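Local coordinates for protein nicotinate-nucleotide--dimethylbenzimidazole phosphoribosyltransferase (Thermus thermophilus HB8, PDB 1WX1) that probably catalyses transfer of the phosphoribosyl group of nicotinate mononucleotide to 5,6-dimethylbenzimidazole, giving alpha-ribazole 5'-phosphate and nicotinate for cobalamin synthesis, at residues H56-E61 with T122-Q127; I165-A170 with G227-A232. One frame throughout, in Å; residues are numbered along the deposited sequence.

Contact 1: H56-E61 with T122-Q127; sequences HGVVAE and TANLAQ. With NA (sodium ion), chain C.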
# COMPACT_ATOMS: atom_id res chain seq x y z
N HIS A 56 3.22 -18.43 -25.42
CA HIS A 56 4.58 -18.95 -25.42
C HIS A 56 4.69 -20.41 -25.85
O HIS A 56 3.98 -21.27 -25.32
CB HIS A 56 5.16 -18.80 -24.01
CG HIS A 56 5.18 -17.39 -23.52
ND1 HIS A 56 6.32 -16.62 -23.49
CD2 HIS A 56 4.18 -16.58 -23.06
CE1 HIS A 56 6.04 -15.41 -23.04
NE2 HIS A 56 4.74 -15.37 -22.77
N GLY A 57 5.58 -20.69 -26.79
CA GLY A 57 5.76 -22.06 -27.25
C GLY A 57 6.37 -22.94 -26.17
O GLY A 57 6.23 -24.16 -26.21
N VAL A 58 7.02 -22.32 -25.18
CA VAL A 58 7.65 -23.08 -24.10
C VAL A 58 6.65 -23.84 -23.23
O VAL A 58 7.05 -24.67 -22.41
CB VAL A 58 8.55 -22.16 -23.22
CG1 VAL A 58 7.71 -21.31 -22.29
CG2 VAL A 58 9.57 -23.00 -22.45
N VAL A 59 5.35 -23.59 -23.41
CA VAL A 59 4.36 -24.31 -22.62
C VAL A 59 4.46 -25.80 -22.94
O VAL A 59 4.00 -26.64 -22.17
CB VAL A 59 2.91 -23.85 -22.93
CG1 VAL A 59 2.71 -22.41 -22.47
CG2 VAL A 59 2.62 -23.99 -24.42
N ALA A 60 5.06 -26.12 -24.08
CA ALA A 60 5.21 -27.51 -24.49
C ALA A 60 6.17 -28.26 -23.57
O ALA A 60 6.23 -29.49 -23.59
CB ALA A 60 5.69 -27.58 -25.94
N GLU A 61 6.93 -27.52 -22.77
CA GLU A 61 7.89 -28.11 -21.84
C GLU A 61 7.25 -28.44 -20.49
O GLU A 61 7.95 -28.84 -19.55
CB GLU A 61 9.07 -27.16 -21.62
CG GLU A 61 9.90 -26.86 -22.86
CD GLU A 61 10.51 -28.10 -23.49
OE1 GLU A 61 11.00 -28.96 -22.73
OE2 GLU A 61 10.50 -28.22 -24.73
N THR A 122 5.05 -17.36 -29.43
CA THR A 122 6.45 -17.57 -29.79
C THR A 122 6.73 -19.05 -30.03
O THR A 122 5.90 -19.91 -29.72
CB THR A 122 7.38 -17.15 -28.66
OG1 THR A 122 6.97 -17.81 -27.46
CG2 THR A 122 7.35 -15.64 -28.46
N ALA A 123 7.90 -19.34 -30.59
CA ALA A 123 8.33 -20.71 -30.80
C ALA A 123 8.80 -21.15 -29.41
O ALA A 123 8.91 -20.31 -28.51
CB ALA A 123 9.48 -20.76 -31.80
N ASN A 124 9.08 -22.44 -29.23
CA ASN A 124 9.54 -22.97 -27.94
C ASN A 124 10.96 -22.48 -27.66
O ASN A 124 11.91 -22.93 -28.30
CB ASN A 124 9.53 -24.51 -27.99
CG ASN A 124 9.79 -25.14 -26.64
OD1 ASN A 124 10.32 -24.50 -25.73
ND2 ASN A 124 9.42 -26.41 -26.50
N LEU A 125 11.10 -21.59 -26.69
CA LEU A 125 12.41 -21.03 -26.35
C LEU A 125 13.44 -22.04 -25.86
O LEU A 125 14.64 -21.77 -25.86
CB LEU A 125 12.25 -19.91 -25.31
CG LEU A 125 11.81 -20.30 -23.89
CD1 LEU A 125 13.04 -20.67 -23.06
CD2 LEU A 125 11.09 -19.12 -23.24
N ALA A 126 12.98 -23.21 -25.43
CA ALA A 126 13.89 -24.24 -24.95
C ALA A 126 14.51 -25.03 -26.10
O ALA A 126 15.51 -25.74 -25.91
CB ALA A 126 13.15 -25.20 -24.01
N GLN A 127 13.93 -24.90 -27.29
CA GLN A 127 14.40 -25.66 -28.45
C GLN A 127 14.97 -24.80 -29.57
O GLN A 127 15.57 -25.32 -30.51
CB GLN A 127 13.26 -26.51 -29.00
CG GLN A 127 12.59 -27.39 -27.95
CD GLN A 127 13.52 -28.44 -27.37
OE1 GLN A 127 14.56 -28.75 -27.95
NE2 GLN A 127 13.15 -28.99 -26.23
NA NA C . 15.17 -26.88 -32.38
O HOH W 1 8.40 -17.23 -25.19
O HOH W 2 8.75 -20.07 -25.84
O HOH W 3 17.83 -27.44 -31.92
O HOH W 4 16.24 -24.81 -33.76
O HOH W 5 12.72 -25.88 -32.65

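Contact 2: I165-A170 with G227-A232; sequences IGNTTA and GLELVA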
# COMPACT_ATOMS: atom_id res chain seq x y z
N ILE A 165 0.43 -17.40 -20.55
CA ILE A 165 0.72 -18.67 -19.90
C ILE A 165 2.13 -19.09 -20.27
O ILE A 165 2.49 -19.11 -21.45
CB ILE A 165 -0.29 -19.76 -20.34
CG1 ILE A 165 -1.70 -19.38 -19.89
CG2 ILE A 165 0.11 -21.11 -19.76
CD1 ILE A 165 -1.83 -19.13 -18.40
N GLY A 166 2.93 -19.39 -19.25
CA GLY A 166 4.31 -19.80 -19.48
C GLY A 166 5.28 -18.63 -19.54
O GLY A 166 6.48 -18.84 -19.76
N ASN A 167 4.81 -17.41 -19.33
CA ASN A 167 5.73 -16.29 -19.44
C ASN A 167 6.74 -16.12 -18.30
O ASN A 167 7.69 -15.35 -18.43
CB ASN A 167 4.96 -14.98 -19.72
CG ASN A 167 4.28 -14.41 -18.49
OD1 ASN A 167 4.29 -15.01 -17.42
ND2 ASN A 167 3.69 -13.24 -18.66
N THR A 168 6.56 -16.83 -17.19
CA THR A 168 7.53 -16.71 -16.11
C THR A 168 8.81 -17.44 -16.52
O THR A 168 9.90 -17.13 -16.03
CB THR A 168 6.99 -17.28 -14.77
OG1 THR A 168 6.82 -18.69 -14.89
CG2 THR A 168 5.66 -16.64 -14.42
N THR A 169 8.69 -18.40 -17.43
CA THR A 169 9.87 -19.11 -17.90
C THR A 169 10.61 -18.19 -18.87
O THR A 169 11.83 -18.06 -18.80
CB THR A 169 9.49 -20.44 -18.60
OG1 THR A 169 8.89 -21.31 -17.64
CG2 THR A 169 10.73 -21.12 -19.17
N ALA A 170 9.87 -17.55 -19.77
CA ALA A 170 10.47 -16.62 -20.73
C ALA A 170 11.08 -15.45 -19.96
O ALA A 170 12.14 -14.94 -20.32
CB ALA A 170 9.41 -16.11 -21.71
N GLY A 227 9.82 -13.35 -24.68
CA GLY A 227 8.44 -13.46 -25.12
C GLY A 227 8.01 -12.16 -25.79
O GLY A 227 8.59 -11.10 -25.54
N LEU A 228 7.00 -12.24 -26.65
CA LEU A 228 6.52 -11.07 -27.36
C LEU A 228 5.99 -9.96 -26.45
O LEU A 228 6.28 -8.79 -26.67
CB LEU A 228 5.43 -11.48 -28.36
CG LEU A 228 5.96 -12.33 -29.52
CD1 LEU A 228 4.84 -13.19 -30.07
CD2 LEU A 228 6.54 -11.41 -30.60
N GLU A 229 5.20 -10.33 -25.44
CA GLU A 229 4.64 -9.34 -24.54
C GLU A 229 5.73 -8.74 -23.65
O GLU A 229 5.59 -7.62 -23.18
CB GLU A 229 3.50 -9.95 -23.69
CG GLU A 229 3.95 -10.73 -22.46
CD GLU A 229 4.28 -12.17 -22.75
OE1 GLU A 229 4.85 -12.45 -23.83
OE2 GLU A 229 3.97 -13.03 -21.89
N LEU A 230 6.81 -9.48 -23.42
CA LEU A 230 7.89 -8.97 -22.59
C LEU A 230 8.61 -7.85 -23.36
O LEU A 230 9.00 -6.83 -22.78
CB LEU A 230 8.89 -10.08 -22.24
CG LEU A 230 8.32 -11.31 -21.51
CD1 LEU A 230 9.47 -12.23 -21.08
CD2 LEU A 230 7.51 -10.89 -20.29
N VAL A 231 8.77 -8.04 -24.66
CA VAL A 231 9.40 -7.04 -25.51
C VAL A 231 8.45 -5.84 -25.65
O VAL A 231 8.89 -4.69 -25.65
CB VAL A 231 9.71 -7.63 -26.90
CG1 VAL A 231 10.28 -6.55 -27.82
CG2 VAL A 231 10.70 -8.78 -26.76
N ALA A 232 7.16 -6.12 -25.76
CA ALA A 232 6.17 -5.05 -25.86
C ALA A 232 6.20 -4.23 -24.58
O ALA A 232 6.04 -3.00 -24.60
CB ALA A 232 4.77 -5.64 -26.07

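Contact 1: H56-E61 with T122-Q127
E61 reaches across to N124 and Q127, and its OE2 is gripped by both side-chain amides. N124 ND2 donates to E61 OE2 over 2.8 Å, on the anti lone pair, with the oxygen tilted 20° from the amide plane. Q127 NE2 gives E61 OE2 a second bond of 3.1 Å. That bond is nearly straight (175°) and arrives from above the carboxylate plane, while the oxygen lies in the plane of the Q127 amide. The CG of N124 stands anti to the backbone N (chi1 -171°), and its amide is used at both ends. ND2 serves E61. N124 OD1 accepts from A126 N at 3.0 Å, which makes an Asx turn. Q127 OE1 has a weak bond to R207. E61 CG also packs on A126 CB.

The two segments are loops that follow strands 47-54 and 113-115 of the parallel sheet, in the alpha/beta fold of this CobT-family enzyme. Here 57-60 turn helically, and G57 lies against the backbone of 122-124. A side chain on G57 would run into that backbone. G57 N donates to T122 OG1 at 3.3 Å.

Two waters bridge the loops. Water 1 lies between H56 ND1 and T122 OG1, while the other ring nitrogen, H56 NE2, bonds E229. Water 2 accepts from L125 N and, weakly, from V58 N, and donates to A123 O at 2.7 Å. The apolar part is small: V58 CG2 packs on L125 CG at 3.8 Å. The carbonyls of L125 and A126 take bonds from R211 and R207, outside the two loops. Q127 O binds the sodium ion at 2.5 Å, and three waters also bind it.

Contact 2: I165-A170 with G227-A232
N167 and E229 meet near the N-terminal ends of helices 167-179 and 228-242, where the backbones come nearest at A170 and G227, 5.8 Å between CA atoms. G166 and G227 occupy the N-cap positions of these helices. The backbone angles of G166 would jam a side chain against the preceding carbonyl. A side chain on G227 would run into E229 OE1.

The N167 side chain crosses that of E229 at about a right angle. N167 CG sits between the backbone N and the carbonyl carbon (chi1 77°). The amide beyond it donates through N167 ND2 to E229 OE2 at 3.2 Å. OE2 is met on its anti side, 21° out of the carboxylate plane, and lies close to the amide plane. N167 CB also packs on E229 OE2, at 3.1 Å. Each polar group has a stronger partner outside the pair: D162 for N167 ND2 and H56 NE2 for E229 OE2. An alanine in place of E229 would probably leave N167 ND2 with D162 alone of these two acceptors and H56 NE2 without its carboxylate partner.

Beside this polar pair, L230 CD1 lies 3.9 Å from A170 CB. L230 CD1 also approaches A170 C at 3.8 Å.

The contact is buried, and N167 lies about 9 Å, side chain to side chain, from E304, the predicted proton acceptor. E229 also packs on A52 and A54 of strand 47-54. L228 and V231 touch helix 133-152, and T169 touches helix 195-210.

In the fold
Contact 1 is the outer of the two. It ties two loops beyond the sheet, its centre about 22 Å from that of the chain, and is only partly buried. Contact 2 joins two helix starts, its centre about 12 Å from that of the chain, and is wholly buried. The outer contact relies on side-chain amides and bridging waters, and a sodium ion sits at its margin, bound by Q127 but by no residue of 56-61. The inner one has a single polar pair and a little apolar packing. They meet at H56, whose NE2 lies 2.6 Å from E229 OE2, a probable hydrogen bond. H56 also packs on N167. Helix 167-179 serves both, since V58 and L125 of contact 1 touch it too.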